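Local coordinates for protein ultraspiracle (Drosophila melanogaster, PDB 1HG4) that acts as a nuclear hormone receptor, the insect RXR homologue that partners the ecdysone receptor, with its ligand-binding domain locked here in an inactive conformation, at residues K58-M63 with E260-Q265; P71-V76 with I83-A88; V76-Q81 with E264-P269; I90-A95 with A183-N188; N172-E177 with L217-D222. All coordinates share one frame; numbering follows the deposited sequence.

Interaction 1 of 5, residues K58-M63 with E260-Q265; sequences KQLFQM and ELFLEQ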
# COMPACT_ATOMS: atom_id res chain seq x y z
N LYS A 58 18.99 14.36 -25.78
CA LYS A 58 18.58 13.16 -26.52
C LYS A 58 18.30 12.02 -25.53
O LYS A 58 17.37 11.23 -25.72
CB LYS A 58 19.66 12.74 -27.52
CG LYS A 58 19.82 13.70 -28.68
CD LYS A 58 20.80 13.19 -29.74
CE LYS A 58 20.95 14.21 -30.87
NZ LYS A 58 21.82 13.76 -32.00
N GLN A 59 19.10 11.93 -24.48
CA GLN A 59 18.90 10.89 -23.48
C GLN A 59 17.62 11.16 -22.71
O GLN A 59 16.96 10.22 -22.25
CB GLN A 59 20.10 10.82 -22.54
CG GLN A 59 21.38 10.37 -23.24
CD GLN A 59 22.54 10.15 -22.30
OE1 GLN A 59 22.44 10.41 -21.09
NE2 GLN A 59 23.65 9.66 -22.83
N LEU A 60 17.26 12.44 -22.59
CA LEU A 60 16.04 12.82 -21.89
C LEU A 60 14.83 12.36 -22.70
O LEU A 60 13.87 11.80 -22.14
CB LEU A 60 15.97 14.33 -21.68
CG LEU A 60 16.54 14.89 -20.38
CD1 LEU A 60 16.46 16.41 -20.42
CD2 LEU A 60 15.74 14.34 -19.19
N PHE A 61 14.87 12.60 -24.00
CA PHE A 61 13.78 12.20 -24.88
C PHE A 61 13.59 10.69 -24.76
O PHE A 61 12.48 10.20 -24.61
CB PHE A 61 14.10 12.54 -26.34
CG PHE A 61 12.96 12.30 -27.28
CD1 PHE A 61 12.79 11.05 -27.88
CD2 PHE A 61 12.02 13.30 -27.54
CE1 PHE A 61 11.69 10.81 -28.72
CE2 PHE A 61 10.91 13.06 -28.38
CZ PHE A 61 10.75 11.81 -28.96
N GLN A 62 14.70 9.97 -24.85
CA GLN A 62 14.70 8.52 -24.76
C GLN A 62 14.13 8.04 -23.44
O GLN A 62 13.38 7.06 -23.39
CB GLN A 62 16.12 7.99 -24.97
CG GLN A 62 16.59 8.07 -26.42
CD GLN A 62 18.10 8.03 -26.56
OE1 GLN A 62 18.77 7.23 -25.92
NE2 GLN A 62 18.63 8.91 -27.41
N MET A 63 14.48 8.75 -22.37
CA MET A 63 14.02 8.42 -21.03
C MET A 63 12.51 8.43 -20.96
O MET A 63 11.89 7.53 -20.38
CB MET A 63 14.58 9.40 -20.01
CG MET A 63 14.17 9.07 -18.58
SD MET A 63 14.54 10.40 -17.45
CE MET A 63 16.35 10.50 -17.66
N GLU A 260 6.58 20.83 -17.96
CA GLU A 260 5.86 21.08 -19.20
C GLU A 260 6.41 20.26 -20.35
O GLU A 260 5.66 19.67 -21.12
CB GLU A 260 5.91 22.56 -19.56
CG GLU A 260 4.93 23.43 -18.80
CD GLU A 260 5.07 24.90 -19.17
OE1 GLU A 260 5.16 25.21 -20.38
OE2 GLU A 260 5.08 25.75 -18.24
N LEU A 261 7.73 20.21 -20.46
CA LEU A 261 8.37 19.48 -21.54
C LEU A 261 8.02 17.99 -21.47
O LEU A 261 7.77 17.36 -22.50
CB LEU A 261 9.88 19.69 -21.51
CG LEU A 261 10.42 21.11 -21.80
CD1 LEU A 261 9.79 22.13 -20.86
CD2 LEU A 261 11.92 21.14 -21.62
N PHE A 262 8.00 17.44 -20.26
CA PHE A 262 7.66 16.03 -20.06
C PHE A 262 6.20 15.80 -20.43
O PHE A 262 5.85 14.85 -21.14
CB PHE A 262 7.87 15.62 -18.60
CG PHE A 262 9.30 15.35 -18.23
CD1 PHE A 262 10.20 14.85 -19.17
CD2 PHE A 262 9.73 15.55 -16.92
CE1 PHE A 262 11.52 14.55 -18.81
CE2 PHE A 262 11.06 15.26 -16.53
CZ PHE A 262 11.95 14.76 -17.48
N LEU A 263 5.34 16.67 -19.93
CA LEU A 263 3.91 16.58 -20.18
C LEU A 263 3.61 16.59 -21.67
O LEU A 263 2.76 15.83 -22.15
CB LEU A 263 3.19 17.75 -19.52
CG LEU A 263 1.83 17.50 -18.86
CD1 LEU A 263 1.23 18.83 -18.45
CD2 LEU A 263 0.91 16.76 -19.80
N GLU A 264 4.31 17.46 -22.40
CA GLU A 264 4.09 17.59 -23.82
C GLU A 264 4.53 16.36 -24.61
O GLU A 264 3.85 15.96 -25.56
CB GLU A 264 4.78 18.85 -24.34
CG GLU A 264 4.36 20.11 -23.54
CD GLU A 264 4.89 21.41 -24.12
OE1 GLU A 264 6.07 21.44 -24.55
OE2 GLU A 264 4.13 22.41 -24.13
N GLN A 265 5.65 15.75 -24.23
CA GLN A 265 6.08 14.56 -24.96
C GLN A 265 5.14 13.41 -24.63
O GLN A 265 4.78 12.62 -25.51
CB GLN A 265 7.52 14.17 -24.62
CG GLN A 265 8.10 13.14 -25.59
CD GLN A 265 9.54 12.77 -25.31
OE1 GLN A 265 10.34 13.62 -24.92
NE2 GLN A 265 9.90 11.51 -25.52
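Gln-265 reaches across from helix 258-266 and lays its amide on the ring of Phe-61 in helix 46-68. Its CB sets the course: CG lies opposite the backbone N (chi1 -167°), and the extended chain beyond it runs straight to the other helix. CG arrives first, 4.0 Å from Phe-61 CE2. Next, Gln-265 CD settles over the ring face, 3.4 Å from Phe-61 CE2. OE1 comes over Phe-61 CD2, and NE2 lies above the centre of the ring, 3.3 Å from its plane. Amide and ring planes are only 20° apart, so this is a stack. The same NE2 also donates to the main-chain O of Phe-61 (3.0 Å, N-H...O angle 160°), with the acceptor close to the amide plane and the donor somewhat tilted from the carbonyl plane. Its stronger polar partner is the carboxylate of Glu-65, one turn further along helix 46-68. Apart from this polar spot, Leu-60 CD2 meets the edge of the Phe-262 ring at CZ, 4.2 Å away. Helix 258-266 is the last helix of a nuclear receptor ligand-binding domain, the one whose position governs activation. Two acceptors for one NE2, plus a ring under the amide, fix the rotation of a buried glutamine and tie that helix to helix 46-68, consistent with a locked, inactive state.

Interaction 2 of 5, residues P71-V76 with I83-A88; sequences PHFAQV and ILLKAA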
# COMPACT_ATOMS: atom_id res chain seq x y z
N PRO A 71 6.11 -1.15 -17.42
CA PRO A 71 4.87 -1.73 -16.89
C PRO A 71 4.10 -0.78 -15.96
O PRO A 71 4.67 -0.27 -14.99
CB PRO A 71 5.36 -2.98 -16.15
CG PRO A 71 6.56 -3.39 -16.94
CD PRO A 71 7.25 -2.06 -17.21
N HIS A 72 2.83 -0.56 -16.30
CA HIS A 72 1.91 0.30 -15.53
C HIS A 72 2.11 1.81 -15.56
O HIS A 72 1.17 2.56 -15.25
CB HIS A 72 1.87 -0.15 -14.06
CG HIS A 72 1.30 -1.52 -13.87
ND1 HIS A 72 -0.03 -1.74 -13.59
CD2 HIS A 72 1.86 -2.75 -13.99
CE1 HIS A 72 -0.27 -3.04 -13.55
NE2 HIS A 72 0.87 -3.67 -13.80
N PHE A 73 3.31 2.26 -15.93
CA PHE A 73 3.62 3.69 -15.97
C PHE A 73 2.56 4.55 -16.66
O PHE A 73 2.05 5.51 -16.08
CB PHE A 73 4.96 3.94 -16.67
CG PHE A 73 5.45 5.36 -16.54
CD1 PHE A 73 5.97 5.83 -15.34
CD2 PHE A 73 5.37 6.23 -17.62
CE1 PHE A 73 6.41 7.14 -15.22
CE2 PHE A 73 5.82 7.55 -17.50
CZ PHE A 73 6.33 8.00 -16.30
N ALA A 74 2.23 4.20 -17.90
CA ALA A 74 1.23 4.95 -18.67
C ALA A 74 -0.16 4.89 -18.08
O ALA A 74 -1.07 5.59 -18.54
CB ALA A 74 1.20 4.45 -20.12
N GLN A 75 -0.34 4.05 -17.06
CA GLN A 75 -1.65 3.94 -16.45
C GLN A 75 -1.89 4.94 -15.33
O GLN A 75 -3.01 5.40 -15.15
CB GLN A 75 -1.89 2.53 -15.93
CG GLN A 75 -2.55 1.65 -16.96
CD GLN A 75 -1.78 1.62 -18.26
OE1 GLN A 75 -0.66 1.10 -18.32
NE2 GLN A 75 -2.36 2.20 -19.31
N VAL A 76 -0.86 5.27 -14.58
CA VAL A 76 -1.07 6.22 -13.51
C VAL A 76 -1.49 7.52 -14.15
O VAL A 76 -1.23 7.75 -15.33
CB VAL A 76 0.19 6.41 -12.66
CG1 VAL A 76 0.72 5.05 -12.24
CG2 VAL A 76 1.24 7.18 -13.43
N ILE A 83 5.53 13.89 -12.45
CA ILE A 83 6.26 14.00 -11.19
C ILE A 83 7.35 12.94 -11.06
O ILE A 83 8.47 13.23 -10.61
CB ILE A 83 5.29 13.92 -9.98
CG1 ILE A 83 4.40 15.17 -9.96
CG2 ILE A 83 6.07 13.85 -8.67
CD1 ILE A 83 3.37 15.16 -8.82
N LEU A 84 7.05 11.72 -11.49
CA LEU A 84 8.00 10.62 -11.42
C LEU A 84 9.22 10.92 -12.27
O LEU A 84 10.35 10.68 -11.84
CB LEU A 84 7.35 9.31 -11.87
CG LEU A 84 6.24 8.80 -10.96
CD1 LEU A 84 5.47 7.66 -11.61
CD2 LEU A 84 6.85 8.35 -9.65
N LEU A 85 8.99 11.41 -13.48
CA LEU A 85 10.09 11.73 -14.38
C LEU A 85 10.94 12.89 -13.84
O LEU A 85 12.16 12.87 -13.94
CB LEU A 85 9.56 12.06 -15.77
CG LEU A 85 9.03 10.87 -16.56
CD1 LEU A 85 8.32 11.35 -17.82
CD2 LEU A 85 10.18 9.95 -16.92
N LYS A 86 10.28 13.90 -13.28
CA LYS A 86 10.97 15.06 -12.75
C LYS A 86 11.86 14.67 -11.56
O LYS A 86 12.93 15.26 -11.34
CB LYS A 86 9.94 16.11 -12.31
CG LYS A 86 10.52 17.30 -11.57
CD LYS A 86 11.37 18.16 -12.49
CE LYS A 86 12.04 19.27 -11.70
NZ LYS A 86 11.04 20.01 -10.86
N ALA A 87 11.43 13.68 -10.80
CA ALA A 87 12.20 13.26 -9.64
C ALA A 87 13.33 12.29 -9.95
O ALA A 87 14.34 12.30 -9.28
CB ALA A 87 11.26 12.64 -8.58
N ALA A 88 13.19 11.47 -10.97
CA ALA A 88 14.24 10.50 -11.27
C ALA A 88 15.18 10.75 -12.46
O ALA A 88 16.22 10.09 -12.54
CB ALA A 88 13.61 9.08 -11.42
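Phe-73 turns the far end of its ring to Leu-84 and Leu-85 of helix 78-100 and meets each with a different atom. CE1 packs against Leu-84 CD1 at 3.8 Å, with Leu-84 CB a little further off, while CZ comes to 3.9 Å from Leu-85 CG. Both leucines approach the ring obliquely. With CG opposite the backbone N (chi1 -170°), the ring leaves the loop and heads for the helix. This loop joins helix 46-68 to helix 78-100, and this stretch carries the signature of nuclear receptor ligand-binding domains, in which a phenylalanine, an Asp-Gln pair (Asp-80 and Gln-81 here) and two successive leucines recur with fixed spacing. The loop turns tightly around Phe-73: Gln-75 N bonds to His-72 O at 2.8 Å, and Val-76 N bonds to Phe-73 O. Ala-67 of helix 46-68 packs on both Phe-73 and Leu-85, which brings helix 46-68 into the same cluster. Leu-85 also touches Phe-262 and Leu-266 of helix 258-266, and Leu-84 leans on Ile-200 of helix 197-218.

Interaction 3 of 5, residues V76-Q81 with E264-P269; sequences VPLDDQ and EQLEAP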
# COMPACT_ATOMS: atom_id res chain seq x y z
N VAL A 76 -0.86 5.27 -14.58
CA VAL A 76 -1.07 6.22 -13.51
C VAL A 76 -1.49 7.52 -14.15
O VAL A 76 -1.23 7.75 -15.33
CB VAL A 76 0.19 6.41 -12.66
CG1 VAL A 76 0.72 5.05 -12.24
CG2 VAL A 76 1.24 7.18 -13.43
N PRO A 77 -2.18 8.38 -13.40
CA PRO A 77 -2.58 9.65 -14.03
C PRO A 77 -1.38 10.45 -14.54
O PRO A 77 -0.29 10.41 -13.95
CB PRO A 77 -3.36 10.36 -12.91
CG PRO A 77 -2.85 9.71 -11.63
CD PRO A 77 -2.66 8.27 -12.01
N LEU A 78 -1.58 11.15 -15.65
CA LEU A 78 -0.55 11.96 -16.28
C LEU A 78 0.22 12.82 -15.28
O LEU A 78 1.44 12.90 -15.31
CB LEU A 78 -1.18 12.87 -17.33
CG LEU A 78 -0.69 12.69 -18.76
CD1 LEU A 78 -1.45 13.64 -19.70
CD2 LEU A 78 0.82 12.95 -18.81
N ASP A 79 -0.51 13.47 -14.38
CA ASP A 79 0.14 14.32 -13.41
C ASP A 79 1.16 13.54 -12.60
O ASP A 79 2.20 14.06 -12.24
CB ASP A 79 -0.90 14.99 -12.49
CG ASP A 79 -1.79 15.99 -13.25
OD1 ASP A 79 -1.49 16.28 -14.44
OD2 ASP A 79 -2.77 16.51 -12.67
N ASP A 80 0.87 12.27 -12.33
CA ASP A 80 1.80 11.46 -11.57
C ASP A 80 3.02 11.14 -12.43
O ASP A 80 4.15 11.19 -11.95
CB ASP A 80 1.16 10.13 -11.12
CG ASP A 80 0.35 10.27 -9.84
OD1 ASP A 80 0.54 11.27 -9.11
OD2 ASP A 80 -0.47 9.36 -9.55
N GLN A 81 2.78 10.82 -13.70
CA GLN A 81 3.85 10.46 -14.63
C GLN A 81 4.88 11.57 -14.74
O GLN A 81 6.09 11.32 -14.81
CB GLN A 81 3.27 10.16 -16.01
CG GLN A 81 2.38 8.94 -16.06
CD GLN A 81 1.81 8.72 -17.45
OE1 GLN A 81 2.52 8.86 -18.44
NE2 GLN A 81 0.53 8.36 -17.52
N GLU A 264 4.31 17.46 -22.40
CA GLU A 264 4.09 17.59 -23.82
C GLU A 264 4.53 16.36 -24.61
O GLU A 264 3.85 15.96 -25.56
CB GLU A 264 4.78 18.85 -24.34
CG GLU A 264 4.36 20.11 -23.54
CD GLU A 264 4.89 21.41 -24.12
OE1 GLU A 264 6.07 21.44 -24.55
OE2 GLU A 264 4.13 22.41 -24.13
N GLN A 265 5.65 15.75 -24.23
CA GLN A 265 6.08 14.56 -24.96
C GLN A 265 5.14 13.41 -24.63
O GLN A 265 4.78 12.62 -25.51
CB GLN A 265 7.52 14.17 -24.62
CG GLN A 265 8.10 13.14 -25.59
CD GLN A 265 9.54 12.77 -25.31
OE1 GLN A 265 10.34 13.62 -24.92
NE2 GLN A 265 9.90 11.51 -25.52
N LEU A 266 4.74 13.31 -23.37
CA LEU A 266 3.83 12.24 -22.97
C LEU A 266 2.50 12.32 -23.69
O LEU A 266 1.99 11.31 -24.17
CB LEU A 266 3.61 12.26 -21.45
CG LEU A 266 4.77 11.70 -20.63
CD1 LEU A 266 4.56 11.95 -19.15
CD2 LEU A 266 4.92 10.22 -20.92
N GLU A 267 1.94 13.53 -23.79
CA GLU A 267 0.66 13.73 -24.46
C GLU A 267 0.76 13.54 -25.96
O GLU A 267 -0.24 13.59 -26.67
CB GLU A 267 0.11 15.13 -24.17
CG GLU A 267 -0.30 15.35 -22.72
CD GLU A 267 -0.80 16.77 -22.46
OE1 GLU A 267 -0.05 17.73 -22.75
OE2 GLU A 267 -1.94 16.92 -21.96
N ALA A 268 1.97 13.30 -26.43
CA ALA A 268 2.18 13.10 -27.85
C ALA A 268 2.44 11.63 -28.13
O ALA A 268 2.82 10.88 -27.24
CB ALA A 268 3.36 13.93 -28.32
N PRO A 269 2.23 11.20 -29.38
CA PRO A 269 2.45 9.79 -29.73
C PRO A 269 3.93 9.48 -29.69
O PRO A 269 4.77 10.38 -29.70
CB PRO A 269 1.89 9.70 -31.14
CG PRO A 269 2.26 11.02 -31.71
CD PRO A 269 1.87 11.97 -30.59
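Leu-266 and Leu-78 bury the most surface here, joining the end of helix 258-266 to the start of helix 78-100. In the nuclear receptor fold, helices 46-68 and 78-100 help to form the groove that coactivators use, and the last helix lying along it is consistent with an inactive receptor. The two leucines run antiparallel as they pass: Leu-78 CD2 lies 3.9 Å from Leu-266 CD1 and equally close to Leu-266 CB. The other methyl of Leu-78, CD1, rests on the aliphatic part of Glu-267, 3.7 Å from its CG. Gln-81 completes the seat for Leu-266, whose CD1 packs against Gln-81 CB at 3.8 Å. From the second subunit, another copy of this protein, Arg-216 packs on both Leu-78 and Gln-81, and Asp-212 accepts a hydrogen bond from Leu-78 N. What fixes the amide of Gln-81 is a bond back into its own segment. Gln-81 NE2 donates to Val-76 O at 2.9 Å with an N-H...O angle of 167°, the acceptor lying in the amide plane, and this leaves Gln-81 OE1 turned to the other helix, 3.7 Å from Leu-266 CD2.

Interaction 4 of 5, residues I90-A95 with A183-N188; sequences IELLIA and AIILYN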
# COMPACT_ATOMS: atom_id res chain seq x y z
N ILE A 90 17.71 12.86 -13.44
CA ILE A 90 19.14 12.97 -13.21
C ILE A 90 19.75 11.65 -12.71
O ILE A 90 20.81 11.25 -13.19
CB ILE A 90 19.48 14.09 -12.19
CG1 ILE A 90 19.02 15.44 -12.74
CG2 ILE A 90 20.97 14.15 -11.92
CD1 ILE A 90 19.20 16.58 -11.78
N GLU A 91 19.08 10.98 -11.77
CA GLU A 91 19.59 9.72 -11.26
C GLU A 91 19.64 8.64 -12.33
O GLU A 91 20.53 7.78 -12.33
CB GLU A 91 18.75 9.22 -10.09
CG GLU A 91 18.81 10.11 -8.86
CD GLU A 91 17.98 9.57 -7.72
OE1 GLU A 91 18.37 8.55 -7.11
OE2 GLU A 91 16.93 10.17 -7.43
N LEU A 92 18.69 8.67 -13.25
CA LEU A 92 18.66 7.68 -14.32
C LEU A 92 19.81 7.93 -15.28
O LEU A 92 20.48 6.98 -15.70
CB LEU A 92 17.32 7.72 -15.08
CG LEU A 92 16.09 7.24 -14.27
CD1 LEU A 92 14.82 7.49 -15.08
CD2 LEU A 92 16.22 5.76 -13.92
N LEU A 93 20.06 9.20 -15.61
CA LEU A 93 21.16 9.53 -16.51
C LEU A 93 22.51 9.17 -15.89
O LEU A 93 23.33 8.52 -16.54
CB LEU A 93 21.16 11.02 -16.89
CG LEU A 93 19.95 11.50 -17.68
CD1 LEU A 93 20.22 12.88 -18.26
CD2 LEU A 93 19.66 10.54 -18.80
N ILE A 94 22.73 9.57 -14.65
CA ILE A 94 23.98 9.29 -13.96
C ILE A 94 24.24 7.81 -13.77
O ILE A 94 25.39 7.39 -13.75
CB ILE A 94 24.05 10.02 -12.60
CG1 ILE A 94 24.10 11.52 -12.84
CG2 ILE A 94 25.27 9.57 -11.81
CD1 ILE A 94 24.11 12.34 -11.57
N ALA A 95 23.18 7.01 -13.63
CA ALA A 95 23.34 5.57 -13.46
C ALA A 95 23.90 5.01 -14.78
O ALA A 95 24.74 4.12 -14.79
CB ALA A 95 22.00 4.90 -13.13
N ALA A 183 14.77 0.91 -12.32
CA ALA A 183 13.33 0.85 -12.18
C ALA A 183 12.97 1.22 -10.73
O ALA A 183 12.02 1.99 -10.50
CB ALA A 183 12.81 -0.56 -12.54
N ILE A 184 13.71 0.69 -9.76
CA ILE A 184 13.43 1.01 -8.36
C ILE A 184 13.39 2.53 -8.22
O ILE A 184 12.53 3.08 -7.51
CB ILE A 184 14.52 0.40 -7.40
CG1 ILE A 184 14.37 -1.11 -7.33
CG2 ILE A 184 14.42 0.99 -5.98
CD1 ILE A 184 15.61 -1.80 -6.90
N ILE A 185 14.30 3.20 -8.92
CA ILE A 185 14.39 4.66 -8.90
C ILE A 185 13.16 5.29 -9.51
O ILE A 185 12.54 6.17 -8.89
CB ILE A 185 15.64 5.15 -9.67
CG1 ILE A 185 16.90 4.70 -8.94
CG2 ILE A 185 15.63 6.66 -9.80
CD1 ILE A 185 18.17 4.94 -9.71
N LEU A 186 12.80 4.86 -10.71
CA LEU A 186 11.62 5.40 -11.40
C LEU A 186 10.36 5.29 -10.54
O LEU A 186 9.67 6.28 -10.33
CB LEU A 186 11.38 4.65 -12.72
CG LEU A 186 10.19 5.14 -13.55
CD1 LEU A 186 10.42 6.58 -13.99
CD2 LEU A 186 10.00 4.24 -14.76
N TYR A 187 10.07 4.08 -10.07
CA TYR A 187 8.87 3.82 -9.25
C TYR A 187 9.02 4.34 -7.82
O TYR A 187 9.10 3.56 -6.86
CB TYR A 187 8.59 2.30 -9.20
CG TYR A 187 8.27 1.68 -10.54
CD1 TYR A 187 7.31 2.23 -11.37
CD2 TYR A 187 8.90 0.51 -10.96
CE1 TYR A 187 6.98 1.63 -12.59
CE2 TYR A 187 8.58 -0.09 -12.17
CZ TYR A 187 7.61 0.48 -12.98
OH TYR A 187 7.27 -0.10 -14.19
N ASN A 188 9.03 5.67 -7.67
CA ASN A 188 9.22 6.29 -6.37
C ASN A 188 7.88 6.87 -5.87
O ASN A 188 7.39 7.87 -6.38
CB ASN A 188 10.29 7.38 -6.49
CG ASN A 188 10.57 8.10 -5.19
OD1 ASN A 188 11.39 9.02 -5.14
ND2 ASN A 188 9.88 7.70 -4.12
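Ile-185 points its CB at helix 78-100, and the CG2 branch does the touching. This methyl meets two successive residues: Ile-185 CG2 lies 4.0 Å from Glu-91 CB and 4.3 Å from Leu-92 CD2. CG2 takes the place opposite the backbone N while CG1 stands opposite the carbonyl carbon (chi1 -66°), so the forked side chain spreads its two arms over the facing helix, with CD1 alongside Glu-91. Glu-91 also aims its CB at the isoleucine, but contributes aliphatic carbon; the same side chain packs on Ser-240 of helix 225-250. Leu-92 sets off along the flank and brings only its end close, with Met-63 of helix 46-68 against it. The contact is apolar, its centre about 5 Å from the centre of the chain. Helices 78-100 and 175-186 facing each other in this way belong to the middle layer of the three-layer helical sandwich typical of nuclear receptor ligand-binding domains.

Interaction 5 of 5, residues N172-E177 with L217-D222; sequences NLDRRE and LEHPGD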
# COMPACT_ATOMS: atom_id res chain seq x y z
N ASN A 172 30.65 -6.71 -9.57
CA ASN A 172 30.35 -7.51 -10.75
C ASN A 172 28.90 -7.24 -11.15
O ASN A 172 28.17 -8.15 -11.55
CB ASN A 172 30.52 -9.01 -10.47
CG ASN A 172 31.94 -9.38 -10.07
OD1 ASN A 172 32.90 -9.10 -10.80
ND2 ASN A 172 32.08 -10.02 -8.91
N LEU A 173 28.48 -5.99 -11.03
CA LEU A 173 27.12 -5.61 -11.38
C LEU A 173 26.86 -5.97 -12.84
O LEU A 173 27.68 -5.68 -13.70
CB LEU A 173 26.91 -4.10 -11.17
CG LEU A 173 25.48 -3.58 -11.34
CD1 LEU A 173 24.63 -4.02 -10.15
CD2 LEU A 173 25.50 -2.06 -11.44
N ASP A 174 25.73 -6.60 -13.13
CA ASP A 174 25.43 -6.95 -14.50
C ASP A 174 24.31 -6.07 -15.05
O ASP A 174 23.69 -5.31 -14.31
CB ASP A 174 25.07 -8.44 -14.62
CG ASP A 174 23.82 -8.82 -13.86
OD1 ASP A 174 22.84 -8.05 -13.87
OD2 ASP A 174 23.80 -9.92 -13.25
N ARG A 175 24.07 -6.19 -16.35
CA ARG A 175 23.06 -5.39 -17.02
C ARG A 175 21.66 -5.58 -16.45
O ARG A 175 20.85 -4.64 -16.43
CB ARG A 175 23.04 -5.70 -18.53
CG ARG A 175 22.06 -4.84 -19.31
CD ARG A 175 22.53 -3.38 -19.36
NE ARG A 175 21.42 -2.46 -19.58
CZ ARG A 175 20.58 -2.51 -20.61
NH1 ARG A 175 20.71 -3.45 -21.53
NH2 ARG A 175 19.60 -1.62 -20.71
N ARG A 176 21.37 -6.79 -15.98
CA ARG A 176 20.06 -7.07 -15.41
C ARG A 176 19.90 -6.37 -14.07
O ARG A 176 18.85 -5.81 -13.77
CB ARG A 176 19.85 -8.58 -15.24
CG ARG A 176 18.95 -9.20 -16.31
CD ARG A 176 19.72 -9.85 -17.45
NE ARG A 176 19.10 -9.59 -18.75
CZ ARG A 176 19.61 -9.95 -19.92
NH1 ARG A 176 20.76 -10.61 -19.97
NH2 ARG A 176 18.99 -9.62 -21.05
N GLU A 177 20.94 -6.37 -13.26
CA GLU A 177 20.86 -5.70 -11.97
C GLU A 177 20.76 -4.18 -12.11
O GLU A 177 20.09 -3.54 -11.29
CB GLU A 177 22.07 -6.08 -11.11
CG GLU A 177 22.20 -7.59 -11.01
CD GLU A 177 23.37 -8.03 -10.17
OE1 GLU A 177 24.50 -7.55 -10.41
OE2 GLU A 177 23.16 -8.88 -9.29
N LEU A 217 19.25 -16.71 -8.02
CA LEU A 217 19.58 -17.56 -9.14
C LEU A 217 21.02 -17.48 -9.61
O LEU A 217 21.65 -18.51 -9.82
CB LEU A 217 18.66 -17.23 -10.32
CG LEU A 217 17.41 -18.08 -10.50
CD1 LEU A 217 16.92 -18.65 -9.16
CD2 LEU A 217 16.34 -17.23 -11.18
N GLU A 218 21.54 -16.27 -9.78
CA GLU A 218 22.90 -16.09 -10.27
C GLU A 218 24.01 -15.94 -9.24
O GLU A 218 25.17 -16.16 -9.56
CB GLU A 218 22.94 -14.90 -11.23
CG GLU A 218 22.08 -15.11 -12.46
CD GLU A 218 22.51 -16.33 -13.26
OE1 GLU A 218 23.73 -16.54 -13.42
OE2 GLU A 218 21.62 -17.08 -13.72
N HIS A 219 23.66 -15.55 -8.02
CA HIS A 219 24.66 -15.36 -6.98
C HIS A 219 24.26 -16.02 -5.66
O HIS A 219 24.29 -15.40 -4.59
CB HIS A 219 24.90 -13.87 -6.79
CG HIS A 219 25.45 -13.18 -8.00
ND1 HIS A 219 26.80 -13.16 -8.30
CD2 HIS A 219 24.84 -12.49 -8.99
CE1 HIS A 219 26.99 -12.48 -9.42
NE2 HIS A 219 25.81 -12.07 -9.86
N PRO A 220 23.88 -17.30 -5.71
CA PRO A 220 23.47 -18.00 -4.49
C PRO A 220 24.50 -18.04 -3.36
O PRO A 220 24.15 -18.37 -2.23
CB PRO A 220 23.09 -19.39 -5.01
CG PRO A 220 23.92 -19.55 -6.24
CD PRO A 220 23.81 -18.19 -6.88
N GLY A 221 25.76 -17.69 -3.66
CA GLY A 221 26.83 -17.71 -2.67
C GLY A 221 27.02 -16.59 -1.64
O GLY A 221 27.69 -16.79 -0.63
N ASP A 222 26.46 -15.41 -1.91
CA ASP A 222 26.48 -14.23 -1.03
C ASP A 222 25.03 -13.75 -0.87
O ASP A 222 24.46 -13.13 -1.79
CB ASP A 222 27.34 -13.11 -1.63
CG ASP A 222 27.36 -11.86 -0.76
OD1 ASP A 222 27.21 -11.98 0.48
OD2 ASP A 222 27.54 -10.75 -1.31
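With chi1 at -53° in Glu-177 and a similar value in His-219, both side chains leave the backbone opposite their carbonyl carbons and converge obliquely, carboxylate and imidazole planes 19° apart. Asp-174 is set differently, chi1 64°, which turns its carboxylate back over the start of helix 175-186. Asp-174 and Glu-177 thereby make a capping box: Glu-177 N donates to Asp-174 OD1 at 2.6 Å, and Asp-174 N donates to Glu-177 OE1 at 3.1 Å, met on the anti side of that carboxylate. Just before it, Asn-172 closes the preceding helix, 154-171, with a Schellman motif. The facing segment is a turn as well: helix 197-218 ends at Glu-218, and a type I turn from His-219 to Asp-222 leads toward helix 225-250. The contact therefore brings together two inter-helix corners of the ligand-binding domain. Both acids have partners beyond the two segments. Asp-174 OD2 is hydrogen-bonded to His-214, and Glu-177 OE1 makes a salt bridge with Arg-225, which also packs on His-219. Two carboxylates might favour a protonated ring in His-219, but Arg-225 nearby would work against this, and the approach is loose. Asp-174 OD2 lies near the ring plane at the edge, 4.5 Å from His-219 NE2, and Glu-177 OE2 comes no nearer than 4.0 Å, at His-219 CD2.

Overall arrangement
Interactions 1 to 4 are buried, with interaction 4 deepest and interaction 3 furthest out among them; interaction 5 lies partly exposed, some 34 Å centre to centre from interaction 3. Helix 78-100 runs through interactions 2, 3 and 4, while interactions 1 and 3 fasten the same last helix, 258-266, to its two neighbours. Phe-262 also touches Leu-85, linking interactions 1 and 2. Chemistry follows place. Interactions 2 and 4 are purely apolar, interaction 1 adds a buried side-chain amide that is stacked and hydrogen-bonded, interaction 3 mixes leucines with an amide at a subunit border, and interaction 5 sets a histidine loosely against the carboxylates of a capping box.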